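Local coordinates for protein ethylbenzene dehydrogenase alpha-subunit (Aromatoleum aromaticum, PDB 2IVF) that is the molybdenum-containing alpha subunit of a dehydrogenase of the molybdopterin oxidoreductase family, carrying two pterin guanine dinucleotide ligands and an iron/sulfur cluster, at residues 260-264 with 666-670; 241-245 with 267-271; 439-444 with 473-479; 234-238 with 777-783. All coordinates share one frame; numbering follows the deposited sequence.

Interaction 1 of 4, residues 260-264 with 666-670; sequences TYPSS and SGNPF. With MGD (2-amino-5,6-dimercapto-7-methyl-3,7,8a,9-tetrahydro-8-oxa-1,3,9,10-tetraaza-anthracen-4-one guanosine dinucleotide), chain M.
The carboxamide of Asn668 meets three hydroxyls, those of Tyr261, Ser263 and Ser264, where two buried loops of the molybdopterin oxidoreductase family region come together; the Ser263 side chain lies about 4 Å from the iron/sulfur cluster. Asn668 OD1 accepts two bonds, from Tyr261 OH at 2.5 Å and from Ser264 OG at 2.8 Å, and the donors reach it from opposite faces of the amide plane. The tyrosine hydroxyl stands well above that plane, 45° out of it, whereas the serine is tilted by much less. On the other branch, Asn668 ND2 donates to Ser263 OG at 3.1 Å along a bent path, and also to the carbonyl of Gly90, which lines the cluster pocket, so the amide's rotation is fixed from both ends. A chi1 of -159° swings the Tyr261 ring away from its own amide and across to the 666-670 loop; Ser264 CB lies over one face toward the rim, and Trp257 meets the ring edge-to-face. Just upstream, Thr260 at the end of helix 257-260 binds MGD by backbone and side chain: MGD N22 donates to Thr260 O at 3.0 Å, and Thr260 OG1 donates to the phosphate oxygen O1A at 2.8 Å.

Interaction 2 of 4, residues 241-245 with 267-271; sequences ADNLL and FLSEA
Phe267 lays its ring against the backbone of the 3-10 segment 241-245 and has the largest share of buried area of any residue in the contact. A chi1 of -74° keeps the ring beside its own backbone N and over the Ala241-Asp242 peptide, with Asp242 N above the ring centre and Ala241 C nearer the rim of the same face. Ala241 CB presses on Phe267 CD2 at 3.3 Å, while Asp242 CB touches Phe267 CE1 at 3.5 Å. Leu245 approaches differently: its side chain crosses that of Phe267 at about a right angle and brings CD1 to the ring edge, 3.9 Å from Phe267 CD1.

Helix 265-274 links the neighbouring parallel strands 249-253 and 277-281 in a beta-alpha-beta crossover, and the 3-10 segment that packs on it leads into the first of them.

Aliphatic packing fills the remainder. Leu244 CD1 settles on the backbone of the helix, 3.7 Å from Leu268 CA, and also touches Leu268 CB. One turn on, Ala271 CB fits against the carbonyl of Leu244, 3.6 Å from its O, and Leu245 CD2 lies 3.8 Å from Ala271 N. Ile250 of the strand touches Leu244, Leu268 and Ala271.

No hydrogen bond joins the segments. Asp242 OD1 bonds to Ser240 OG, and Glu270 bonds to His266 ND1 through OE1 while its OE2 forms salt bridges with Lys27 and Arg233 of the beta subunit.

Interaction 3 of 4, residues 439-444 with 473-479; sequences RTCSYI and KPGTGAF
The guanidinium of Arg439 has Lys473 CB over one face, 3.7 Å above the plane toward the rim, and the carbonyl of Pro474 at its edge. There NH1 donates to Pro474 O at 2.7 Å, a fairly straight bond (161°) lying close to the guanidinium plane. Bends at chi2 and chi3 fold the arginine chain back over the type II turn 473-476, setting CD against Thr476 CG2 at 3.4 Å. At the far end, Ile444 CD1 meets the Phe479 ring at its edge. Within the turn, Thr476 OG1 donates to Lys473 O at 2.6 Å, on a lone pair in the carbonyl plane, and Thr476 N shares that acceptor.

Beyond the turn the loop runs parallel to strand 440-444. Ser442 N donates to Gly477 O at 2.9 Å and Ile444 N to Ala478 O at 2.8 Å, both bonds nearly straight. Water 2 bridges Ser442 OG and Gly477 O, adding a second donor to that carbonyl. Gly477 itself is extended, with a positive phi (142°).

Strand 440-444 is an outermost strand of a four-stranded parallel sheet: strand 249-253 pairs with it, the 473-479 loop flanks its other edge, and helix 454-467 packs on Thr440, Ser442, Ile444 and Ala478.

Interaction 4 of 4, residues 234-238 with 777-783; sequences KMHMG and VSRYAHA
An inverse gamma turn centred on His236 packs against the short helix 777-781, a buried interface between a loop of the molybdopterin oxidoreductase region and a part of the chain more than 500 residues later. Ala781 CB packs against the turn, 3.3 Å from His236 O and 3.6 Å from Lys234 CG. The lysine folds round this methyl through bends at chi2 (-78°) and chi4, which carry its ammonium to Ala781 O, where NZ donates at 2.7 Å. Glu527 and His798 bind the same nitrogen, so its charge is probably balanced by the Glu527 carboxylate, with Ala781 O and His798 NE2 as further partners.

The His236 and Val777 side chains cross at about a right angle, with Val777 CG1 at the ring edge, 3.9 Å from His236 CD2. The imidazole nitrogens are hydrogen-bonded to Trp481 O (ND1) and Asn958 ND2 (NE2), while Trp481 stacks on the ring. At the other end, Gly238 N makes a weak bond of 3.3 Å to His782 ND1, fairly straight at 165° and lying in the imidazole plane. Gly238 O stands at the same ring's edge, 2.9 Å from CE1.

Around this interface, helix 526-540 covers Val777 and Tyr780, helix 796-800 backs Ala783, and helix 226-232 touches Met235 and Met237.

How the interactions relate
Interactions 1 and 2 touch directly: Gly667 O lies 2.9 Å from Ala241 N, probably hydrogen-bonded, and Tyr261 OH packs on Ala241 CB at 3.7 Å. Asn243 then joins interaction 2 to interaction 3 through two probable hydrogen bonds, ND2 to Thr476 O at 2.8 Å and OD1 to Gly475 N at 2.9 Å. Interaction 3 in turn reaches interaction 4, where Phe479 CD1 packs 3.2 Å from Met237 O. Interaction 1 binds MGD itself, and the Tyr443 side chain of interaction 3 comes within about 4 Å of it. Molybdenum is farther off, about 9 Å from the Tyr443 side chain and about 12 Å from those of Tyr261 and His236.

Interaction 1 of 4, residues 260-264 with 666-670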
loop_
_atom_site.group_PDB
_atom_site.type_symbol
_atom_site.label_atom_id
_atom_site.label_comp_id
_atom_site.label_asym_id
_atom_site.label_seq_id
_atom_site.Cartn_x
_atom_site.Cartn_y
_atom_site.Cartn_z
ATOM N N THR A 260 1.711 5.931 1.211
ATOM C CA THR A 260 3.159 5.701 1.269
ATOM C C THR A 260 3.801 5.640 2.670
ATOM O O THR A 260 4.966 5.238 2.794
ATOM C CB THR A 260 3.890 6.747 0.394
ATOM O OG1 THR A 260 3.799 8.029 1.017
ATOM C CG2 THR A 260 3.291 6.754 -1.001
ATOM N N TYR A 261 3.039 5.933 3.719
ATOM C CA TYR A 261 3.555 5.856 5.101
ATOM C C TYR A 261 2.479 5.463 6.051
ATOM O O TYR A 261 2.266 6.109 7.068
ATOM C CB TYR A 261 4.161 7.219 5.488
ATOM C CG TYR A 261 5.164 7.238 6.632
ATOM C CD1 TYR A 261 5.718 6.094 7.163
ATOM C CD2 TYR A 261 5.602 8.450 7.125
ATOM C CE1 TYR A 261 6.667 6.157 8.172
ATOM C CE2 TYR A 261 6.533 8.521 8.107
ATOM C CZ TYR A 261 7.098 7.379 8.611
ATOM O OH TYR A 261 8.047 7.500 9.582
ATOM N N PRO A 262 1.786 4.343 5.751
ATOM C CA PRO A 262 0.675 3.937 6.613
ATOM C C PRO A 262 1.085 3.556 8.011
ATOM O O PRO A 262 0.293 3.701 8.908
ATOM C CB PRO A 262 0.057 2.750 5.882
ATOM C CG PRO A 262 1.157 2.209 4.983
ATOM C CD PRO A 262 1.990 3.418 4.623
ATOM N N SER A 263 2.342 3.125 8.211
ATOM C CA SER A 263 2.776 2.730 9.549
ATOM C C SER A 263 2.810 3.917 10.486
ATOM O O SER A 263 2.667 3.707 11.688
ATOM C CB SER A 263 4.148 2.037 9.565
ATOM O OG SER A 263 5.166 2.854 9.063
ATOM N N SER A 264 2.991 5.132 9.954
ATOM C CA SER A 264 3.137 6.302 10.823
ATOM C C SER A 264 2.274 7.481 10.460
ATOM O O SER A 264 2.365 8.536 11.070
ATOM C CB SER A 264 4.586 6.660 10.985
ATOM O OG SER A 264 5.235 5.620 11.730
ATOM N N SER A 666 15.282 8.169 9.647
ATOM C CA SER A 666 14.767 8.979 10.743
ATOM C C SER A 666 13.279 8.778 11.059
ATOM O O SER A 666 12.892 8.884 12.230
ATOM C CB SER A 666 15.039 10.468 10.459
ATOM O OG SER A 666 14.415 10.879 9.267
ATOM N N GLY A 667 12.471 8.500 10.031
ATOM C CA GLY A 667 11.021 8.499 10.163
ATOM C C GLY A 667 10.541 7.524 11.214
ATOM O O GLY A 667 9.844 7.913 12.134
ATOM N N ASN A 668 10.948 6.252 11.066
ATOM C CA ASN A 668 10.644 5.195 12.014
ATOM C C ASN A 668 12.019 4.676 12.421
ATOM O O ASN A 668 12.526 3.755 11.805
ATOM C CB ASN A 668 9.853 4.058 11.388
ATOM C CG ASN A 668 8.402 4.367 11.142
ATOM O OD1 ASN A 668 7.932 5.522 11.186
ATOM N ND2 ASN A 668 7.646 3.292 10.909
ATOM N N PRO A 669 12.643 5.333 13.397
ATOM C CA PRO A 669 14.086 5.229 13.630
ATOM C C PRO A 669 14.546 4.047 14.506
ATOM O O PRO A 669 15.231 4.218 15.535
ATOM C CB PRO A 669 14.410 6.564 14.269
ATOM C CG PRO A 669 13.162 6.885 15.072
ATOM C CD PRO A 669 11.996 6.274 14.360
ATOM N N PHE A 670 14.256 2.847 14.018
ATOM C CA PHE A 670 14.557 1.607 14.742
ATOM C C PHE A 670 14.826 0.540 13.732
ATOM O O PHE A 670 14.130 0.472 12.680
ATOM C CB PHE A 670 13.394 1.154 15.677
ATOM C CG PHE A 670 12.028 1.600 15.240
ATOM C CD1 PHE A 670 11.261 0.836 14.371
ATOM C CD2 PHE A 670 11.485 2.771 15.738
ATOM C CE1 PHE A 670 10.006 1.268 13.960
ATOM C CE2 PHE A 670 10.243 3.229 15.341
ATOM C CZ PHE A 670 9.469 2.455 14.470
HETATM P PB MGD M . 4.629 9.886 -4.163
HETATM O O1B MGD M . 3.908 8.605 -3.932
HETATM O O2B MGD M . 5.262 10.028 -5.500
HETATM O O3B MGD M . 5.736 10.254 -3.103
HETATM O O3A MGD M . 6.139 8.239 -1.598
HETATM P PA MGD M . 5.924 9.819 -1.548
HETATM O O1A MGD M . 4.723 10.029 -0.733
HETATM O O2A MGD M . 7.153 10.477 -1.145
HETATM O "O5'" MGD M . 3.617 11.121 -3.965
HETATM C "C5'" MGD M . 2.375 11.129 -4.683
HETATM C "C4'" MGD M . 1.732 12.510 -4.599
HETATM O "O4'" MGD M . 2.500 13.449 -5.337
HETATM C "C3'" MGD M . 0.471 12.355 -5.417
HETATM O "O3'" MGD M . -0.571 12.008 -4.513
HETATM C "C2'" MGD M . 0.282 13.754 -6.017
HETATM O "O2'" MGD M . -0.897 14.367 -5.461
HETATM C "C1'" MGD M . 1.560 14.502 -5.600
HETATM N N9 MGD M . 2.037 15.319 -6.741
HETATM C C8 MGD M . 2.313 14.924 -7.994
HETATM N N7 MGD M . 2.766 15.949 -8.725
HETATM C C5 MGD M . 2.788 17.021 -7.892
HETATM C C6 MGD M . 3.112 18.366 -8.006
HETATM O O6 MGD M . 3.488 18.921 -9.046
HETATM N N1 MGD M . 2.997 19.156 -6.858
HETATM C C2 MGD M . 2.550 18.696 -5.611
HETATM N N2 MGD M . 2.454 19.560 -4.543
HETATM N N3 MGD M . 2.265 17.389 -5.519
HETATM C C4 MGD M . 2.353 16.584 -6.621
HETATM C C10 MGD M . 7.181 7.676 -2.309
HETATM C C11 MGD M . 7.865 6.660 -1.427
HETATM O O11 MGD M . 6.927 5.740 -1.044
HETATM C C12 MGD M . 9.100 5.995 -2.052
HETATM S S12 MGD M . 10.175 6.866 -3.137
HETATM C C13 MGD M . 9.384 4.685 -1.755
HETATM S S13 MGD M . 10.792 3.948 -2.438
HETATM C C14 MGD M . 8.482 3.893 -0.873
HETATM N N15 MGD M . 7.628 3.066 -1.774
HETATM C C16 MGD M . 6.332 2.670 -1.394
HETATM C C17 MGD M . 5.573 1.792 -2.126
HETATM O O17 MGD M . 5.993 1.305 -3.203
HETATM N N18 MGD M . 4.286 1.474 -1.648
HETATM C C19 MGD M . 3.780 1.980 -0.491
HETATM N N19 MGD M . 2.534 1.613 -0.130
HETATM N N20 MGD M . 4.537 2.862 0.177
HETATM C C21 MGD M . 5.778 3.180 -0.225
HETATM N N22 MGD M . 6.544 4.089 0.499
HETATM C C23 MGD M . 7.574 4.888 -0.097
#

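Interaction 2 of 4, residues 241-245 with 267-271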
loop_
_atom_site.group_PDB
_atom_site.type_symbol
_atom_site.label_atom_id
_atom_site.label_comp_id
_atom_site.label_asym_id
_atom_site.label_seq_id
_atom_site.Cartn_x
_atom_site.Cartn_y
_atom_site.Cartn_z
ATOM N N ALA A 241 8.786 10.579 12.755
ATOM C CA ALA A 241 7.378 10.942 12.490
ATOM C C ALA A 241 6.735 11.680 13.653
ATOM O O ALA A 241 5.807 12.489 13.422
ATOM C CB ALA A 241 6.564 9.729 12.099
ATOM N N ASP A 242 7.196 11.389 14.877
ATOM C CA ASP A 242 6.634 12.021 16.085
ATOM C C ASP A 242 7.041 13.499 16.185
ATOM O O ASP A 242 6.432 14.234 16.947
ATOM C CB ASP A 242 6.953 11.247 17.375
ATOM C CG ASP A 242 8.461 11.051 17.625
ATOM O OD1 ASP A 242 9.254 11.413 16.725
ATOM O OD2 ASP A 242 8.845 10.467 18.679
ATOM N N ASN A 243 7.996 13.934 15.340
ATOM C CA ASN A 243 8.367 15.360 15.216
ATOM C C ASN A 243 7.155 16.205 14.797
ATOM O O ASN A 243 7.026 17.368 15.212
ATOM C CB ASN A 243 9.468 15.549 14.190
ATOM C CG ASN A 243 10.023 16.976 14.149
ATOM O OD1 ASN A 243 10.389 17.537 15.177
ATOM N ND2 ASN A 243 10.108 17.549 12.952
ATOM N N LEU A 244 6.219 15.607 14.070
ATOM C CA LEU A 244 4.982 16.320 13.695
ATOM C C LEU A 244 4.178 16.752 14.902
ATOM O O LEU A 244 3.442 17.728 14.846
ATOM C CB LEU A 244 4.078 15.448 12.816
ATOM C CG LEU A 244 4.496 15.022 11.416
ATOM C CD1 LEU A 244 3.282 14.368 10.715
ATOM C CD2 LEU A 244 5.088 16.196 10.624
ATOM N N LEU A 245 4.334 16.054 16.021
ATOM C CA LEU A 245 3.616 16.431 17.211
ATOM C C LEU A 245 4.113 17.738 17.846
ATOM O O LEU A 245 3.458 18.283 18.729
ATOM C CB LEU A 245 3.698 15.329 18.205
ATOM C CG LEU A 245 2.998 14.031 17.785
ATOM C CD1 LEU A 245 3.316 12.930 18.803
ATOM C CD2 LEU A 245 1.487 14.295 17.664
ATOM N N PHE A 267 0.601 9.832 13.143
ATOM C CA PHE A 267 1.235 11.026 13.740
ATOM C C PHE A 267 0.680 12.313 13.084
ATOM O O PHE A 267 0.506 13.321 13.752
ATOM C CB PHE A 267 2.764 10.967 13.613
ATOM C CG PHE A 267 3.412 9.986 14.546
ATOM C CD1 PHE A 267 3.481 10.251 15.909
ATOM C CD2 PHE A 267 4.024 8.847 14.063
ATOM C CE1 PHE A 267 4.085 9.379 16.782
ATOM C CE2 PHE A 267 4.649 7.940 14.937
ATOM C CZ PHE A 267 4.715 8.208 16.272
ATOM N N LEU A 268 0.390 12.244 11.793
ATOM C CA LEU A 268 -0.278 13.338 11.083
ATOM C C LEU A 268 -1.700 13.581 11.587
ATOM O O LEU A 268 -2.032 14.705 11.945
ATOM C CB LEU A 268 -0.270 13.105 9.588
ATOM C CG LEU A 268 -0.867 14.227 8.734
ATOM C CD1 LEU A 268 -0.008 15.549 8.792
ATOM C CD2 LEU A 268 -0.992 13.709 7.264
ATOM N N SER A 269 -2.565 12.555 11.652
ATOM C CA SER A 269 -3.898 12.771 12.207
ATOM C C SER A 269 -3.941 13.148 13.675
ATOM O O SER A 269 -4.837 13.850 14.132
ATOM C CB SER A 269 -4.842 11.583 11.975
ATOM O OG SER A 269 -4.354 10.464 12.669
ATOM N N GLU A 270 -3.003 12.620 14.453
ATOM C CA GLU A 270 -2.918 12.937 15.853
ATOM C C GLU A 270 -2.360 14.348 16.084
ATOM O O GLU A 270 -2.844 15.066 16.936
ATOM C CB GLU A 270 -2.104 11.847 16.547
ATOM C CG GLU A 270 -2.892 10.522 16.465
ATOM C CD GLU A 270 -2.086 9.265 16.599
ATOM O OE1 GLU A 270 -0.843 9.362 16.717
ATOM O OE2 GLU A 270 -2.739 8.170 16.631
ATOM N N ALA A 271 -1.403 14.785 15.262
ATOM C CA ALA A 271 -0.933 16.166 15.318
ATOM C C ALA A 271 -2.086 17.107 15.039
ATOM O O ALA A 271 -2.189 18.195 15.607
ATOM C CB ALA A 271 0.196 16.422 14.244
#

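Interaction 3 of 4, residues 439-444 with 473-479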
loop_
_atom_site.group_PDB
_atom_site.type_symbol
_atom_site.label_atom_id
_atom_site.label_comp_id
_atom_site.label_asym_id
_atom_site.label_seq_id
_atom_site.Cartn_x
_atom_site.Cartn_y
_atom_site.Cartn_z
ATOM N N ARG A 439 5.327 27.308 13.914
ATOM C CA ARG A 439 6.327 26.268 13.769
ATOM C C ARG A 439 5.859 25.254 12.723
ATOM O O ARG A 439 4.832 24.604 12.853
ATOM C CB ARG A 439 6.591 25.595 15.118
ATOM C CG ARG A 439 7.672 24.570 15.082
ATOM C CD ARG A 439 9.082 25.219 14.890
ATOM N NE ARG A 439 9.377 26.305 15.823
ATOM C CZ ARG A 439 9.856 26.171 17.059
ATOM N NH1 ARG A 439 10.120 24.980 17.585
ATOM N NH2 ARG A 439 10.072 27.258 17.794
ATOM N N THR A 440 6.640 25.128 11.666
ATOM C CA THR A 440 6.194 24.511 10.444
ATOM C C THR A 440 7.134 23.376 10.041
ATOM O O THR A 440 8.338 23.537 10.047
ATOM C CB THR A 440 6.115 25.514 9.319
ATOM O OG1 THR A 440 5.150 26.547 9.648
ATOM C CG2 THR A 440 5.811 24.796 7.956
ATOM N N CYS A 441 6.531 22.225 9.781
ATOM C CA CYS A 441 7.228 21.026 9.370
ATOM C C CYS A 441 6.541 20.663 8.049
ATOM O O CYS A 441 5.295 20.794 7.889
ATOM C CB CYS A 441 7.041 19.904 10.390
ATOM S SG CYS A 441 8.149 18.492 10.087
ATOM N N SER A 442 7.349 20.207 7.107
ATOM C CA SER A 442 6.874 19.709 5.856
ATOM C C SER A 442 7.289 18.256 5.657
ATOM O O SER A 442 8.278 17.748 6.241
ATOM C CB SER A 442 7.449 20.573 4.699
ATOM O OG SER A 442 7.150 21.937 4.872
ATOM N N TYR A 443 6.535 17.574 4.822
ATOM C CA TYR A 443 7.074 16.370 4.178
ATOM C C TYR A 443 6.949 16.556 2.698
ATOM O O TYR A 443 5.861 16.487 2.145
ATOM C CB TYR A 443 6.352 15.087 4.596
ATOM C CG TYR A 443 7.125 13.839 4.176
ATOM C CD1 TYR A 443 6.922 13.243 2.911
ATOM C CD2 TYR A 443 8.101 13.318 4.994
ATOM C CE1 TYR A 443 7.656 12.135 2.541
ATOM C CE2 TYR A 443 8.803 12.194 4.640
ATOM C CZ TYR A 443 8.580 11.613 3.413
ATOM O OH TYR A 443 9.358 10.533 3.006
ATOM N N ILE A 444 8.098 16.803 2.086
ATOM C CA ILE A 444 8.259 16.779 0.672
ATOM C C ILE A 444 8.561 15.355 0.253
ATOM O O ILE A 444 9.598 14.794 0.617
ATOM C CB ILE A 444 9.482 17.619 0.227
ATOM C CG1 ILE A 444 9.423 19.025 0.832
ATOM C CG2 ILE A 444 9.501 17.713 -1.310
ATOM C CD1 ILE A 444 10.647 19.867 0.516
ATOM N N LYS A 473 14.908 23.580 14.434
ATOM C CA LYS A 473 14.101 23.684 15.639
ATOM C C LYS A 473 13.154 22.494 15.756
ATOM O O LYS A 473 12.765 21.851 14.749
ATOM C CB LYS A 473 13.300 24.979 15.603
ATOM C CG LYS A 473 14.121 26.242 15.494
ATOM C CD LYS A 473 13.210 27.431 15.088
ATOM C CE LYS A 473 14.052 28.701 15.008
ATOM N NZ LYS A 473 13.260 29.878 14.589
ATOM N N PRO A 474 12.831 22.139 16.988
ATOM C CA PRO A 474 11.833 21.094 17.160
ATOM C C PRO A 474 10.593 21.420 16.372
ATOM O O PRO A 474 10.202 22.586 16.304
ATOM C CB PRO A 474 11.555 21.130 18.657
ATOM C CG PRO A 474 12.772 21.587 19.259
ATOM C CD PRO A 474 13.348 22.612 18.280
ATOM N N GLY A 475 10.020 20.405 15.726
ATOM C CA GLY A 475 8.861 20.571 14.900
ATOM C C GLY A 475 9.130 21.186 13.551
ATOM O O GLY A 475 8.213 21.622 12.894
ATOM N N THR A 476 10.377 21.209 13.106
ATOM C CA THR A 476 10.698 21.598 11.750
ATOM C C THR A 476 11.347 20.408 11.049
ATOM O O THR A 476 11.721 19.425 11.676
ATOM C CB THR A 476 11.656 22.778 11.707
ATOM O OG1 THR A 476 12.935 22.387 12.247
ATOM C CG2 THR A 476 11.094 23.950 12.529
ATOM N N GLY A 477 11.505 20.537 9.746
ATOM C CA GLY A 477 11.942 19.466 8.913
ATOM C C GLY A 477 11.206 19.494 7.588
ATOM O O GLY A 477 10.215 20.277 7.393
ATOM N N ALA A 478 11.740 18.722 6.646
ATOM C CA ALA A 478 11.176 18.726 5.280
ATOM C C ALA A 478 10.943 17.344 4.684
ATOM O O ALA A 478 10.284 17.242 3.712
ATOM C CB ALA A 478 12.037 19.590 4.333
ATOM N N PHE A 479 11.558 16.302 5.237
ATOM C CA PHE A 479 11.563 14.973 4.697
ATOM C C PHE A 479 12.279 14.050 5.690
ATOM O O PHE A 479 12.683 14.491 6.764
ATOM C CB PHE A 479 12.164 14.897 3.278
ATOM C CG PHE A 479 13.369 15.786 3.044
ATOM C CD1 PHE A 479 14.602 15.528 3.637
ATOM C CD2 PHE A 479 13.279 16.849 2.155
ATOM C CE1 PHE A 479 15.691 16.336 3.364
ATOM C CE2 PHE A 479 14.368 17.647 1.877
ATOM C CZ PHE A 479 15.565 17.405 2.490
HETATM O O HOH W 1 10.505 23.268 8.564
HETATM O O HOH W 2 9.276 22.615 6.194
#

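Interaction 4 of 4, residues 234-238 with 777-783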
loop_
_atom_site.group_PDB
_atom_site.type_symbol
_atom_site.label_atom_id
_atom_site.label_comp_id
_atom_site.label_asym_id
_atom_site.label_seq_id
_atom_site.Cartn_x
_atom_site.Cartn_y
_atom_site.Cartn_z
ATOM N N LYS A 234 23.433 19.866 1.151
ATOM C CA LYS A 234 23.214 18.465 1.518
ATOM C C LYS A 234 21.750 18.137 1.574
ATOM O O LYS A 234 20.911 19.028 1.634
ATOM C CB LYS A 234 23.880 18.115 2.864
ATOM C CG LYS A 234 23.171 18.685 4.105
ATOM C CD LYS A 234 23.466 20.135 4.309
ATOM C CE LYS A 234 22.991 20.634 5.687
ATOM N NZ LYS A 234 23.724 19.998 6.847
ATOM N N MET A 235 21.437 16.847 1.553
ATOM C CA MET A 235 20.056 16.430 1.540
ATOM C C MET A 235 19.749 15.352 2.543
ATOM O O MET A 235 18.606 15.035 2.730
ATOM C CB MET A 235 19.600 15.999 0.139
ATOM C CG MET A 235 20.191 14.741 -0.382
ATOM S SD MET A 235 19.609 14.338 -2.078
ATOM C CE MET A 235 20.796 15.265 -3.032
ATOM N N HIS A 236 20.769 14.795 3.174
ATOM C CA HIS A 236 20.568 13.674 4.049
ATOM C C HIS A 236 20.179 14.153 5.440
ATOM O O HIS A 236 20.920 13.978 6.399
ATOM C CB HIS A 236 21.785 12.789 4.050
ATOM C CG HIS A 236 21.808 11.863 2.891
ATOM N ND1 HIS A 236 20.745 11.040 2.594
ATOM C CD2 HIS A 236 22.734 11.656 1.928
ATOM C CE1 HIS A 236 21.020 10.356 1.495
ATOM N NE2 HIS A 236 22.223 10.707 1.073
ATOM N N MET A 237 19.007 14.767 5.516
ATOM C CA MET A 237 18.483 15.346 6.757
ATOM C C MET A 237 17.139 14.710 6.922
ATOM O O MET A 237 16.489 14.411 5.930
ATOM C CB MET A 237 18.328 16.840 6.637
ATOM C CG MET A 237 19.631 17.553 6.230
ATOM S SD MET A 237 19.300 19.304 6.023
ATOM C CE MET A 237 18.520 19.292 4.410
ATOM N N GLY A 238 16.711 14.499 8.164
ATOM C CA GLY A 238 15.388 14.006 8.382
ATOM C C GLY A 238 14.809 14.267 9.752
ATOM O O GLY A 238 15.470 14.774 10.646
ATOM N N VAL A 777 27.341 10.100 5.324
ATOM C CA VAL A 777 26.975 11.487 5.068
ATOM C C VAL A 777 25.932 11.966 6.048
ATOM O O VAL A 777 26.033 13.069 6.545
ATOM C CB VAL A 777 26.467 11.690 3.607
ATOM C CG1 VAL A 777 26.070 13.144 3.387
ATOM C CG2 VAL A 777 27.546 11.282 2.611
ATOM N N SER A 778 24.945 11.130 6.348
ATOM C CA SER A 778 23.863 11.530 7.249
ATOM C C SER A 778 24.337 12.051 8.595
ATOM O O SER A 778 23.693 12.888 9.204
ATOM C CB SER A 778 22.917 10.364 7.492
ATOM O OG SER A 778 22.141 10.054 6.374
ATOM N N ARG A 779 25.414 11.487 9.111
ATOM C CA ARG A 779 25.906 11.880 10.393
ATOM C C ARG A 779 26.149 13.384 10.421
ATOM O O ARG A 779 25.891 14.020 11.440
ATOM C CB ARG A 779 27.196 11.153 10.734
ATOM C CG ARG A 779 27.758 11.599 12.033
ATOM C CD ARG A 779 29.126 11.091 12.281
ATOM N NE ARG A 779 29.558 11.341 13.667
ATOM C CZ ARG A 779 29.060 10.727 14.754
ATOM N NH1 ARG A 779 28.070 9.813 14.667
ATOM N NH2 ARG A 779 29.559 11.032 15.960
ATOM N N TYR A 780 26.619 13.942 9.294
ATOM C CA TYR A 780 26.968 15.348 9.230
ATOM C C TYR A 780 25.858 16.144 8.582
ATOM O O TYR A 780 25.549 17.216 9.079
ATOM C CB TYR A 780 28.270 15.560 8.463
ATOM C CG TYR A 780 29.363 14.703 9.001
ATOM C CD1 TYR A 780 30.038 15.063 10.152
ATOM C CD2 TYR A 780 29.681 13.493 8.395
ATOM C CE1 TYR A 780 31.032 14.258 10.665
ATOM C CE2 TYR A 780 30.678 12.669 8.912
ATOM C CZ TYR A 780 31.343 13.058 10.045
ATOM O OH TYR A 780 32.313 12.217 10.578
ATOM N N ALA A 781 25.219 15.592 7.543
ATOM C CA ALA A 781 24.201 16.314 6.798
ATOM C C ALA A 781 23.032 16.658 7.733
ATOM O O ALA A 781 22.483 17.759 7.699
ATOM C CB ALA A 781 23.685 15.500 5.596
ATOM N N HIS A 782 22.622 15.649 8.504
ATOM C CA HIS A 782 21.455 15.737 9.348
ATOM C C HIS A 782 21.608 16.904 10.340
ATOM O O HIS A 782 20.604 17.514 10.790
ATOM C CB HIS A 782 21.229 14.382 10.028
ATOM C CG HIS A 782 20.148 14.401 11.052
ATOM N ND1 HIS A 782 18.809 14.525 10.733
ATOM C CD2 HIS A 782 20.223 14.372 12.401
ATOM C CE1 HIS A 782 18.111 14.538 11.856
ATOM N NE2 HIS A 782 18.948 14.482 12.882
ATOM N N ALA A 783 22.862 17.159 10.703
ATOM C CA ALA A 783 23.303 18.285 11.479
ATOM C C ALA A 783 22.568 18.397 12.826
ATOM O O ALA A 783 22.075 19.464 13.217
ATOM C CB ALA A 783 23.231 19.575 10.639
#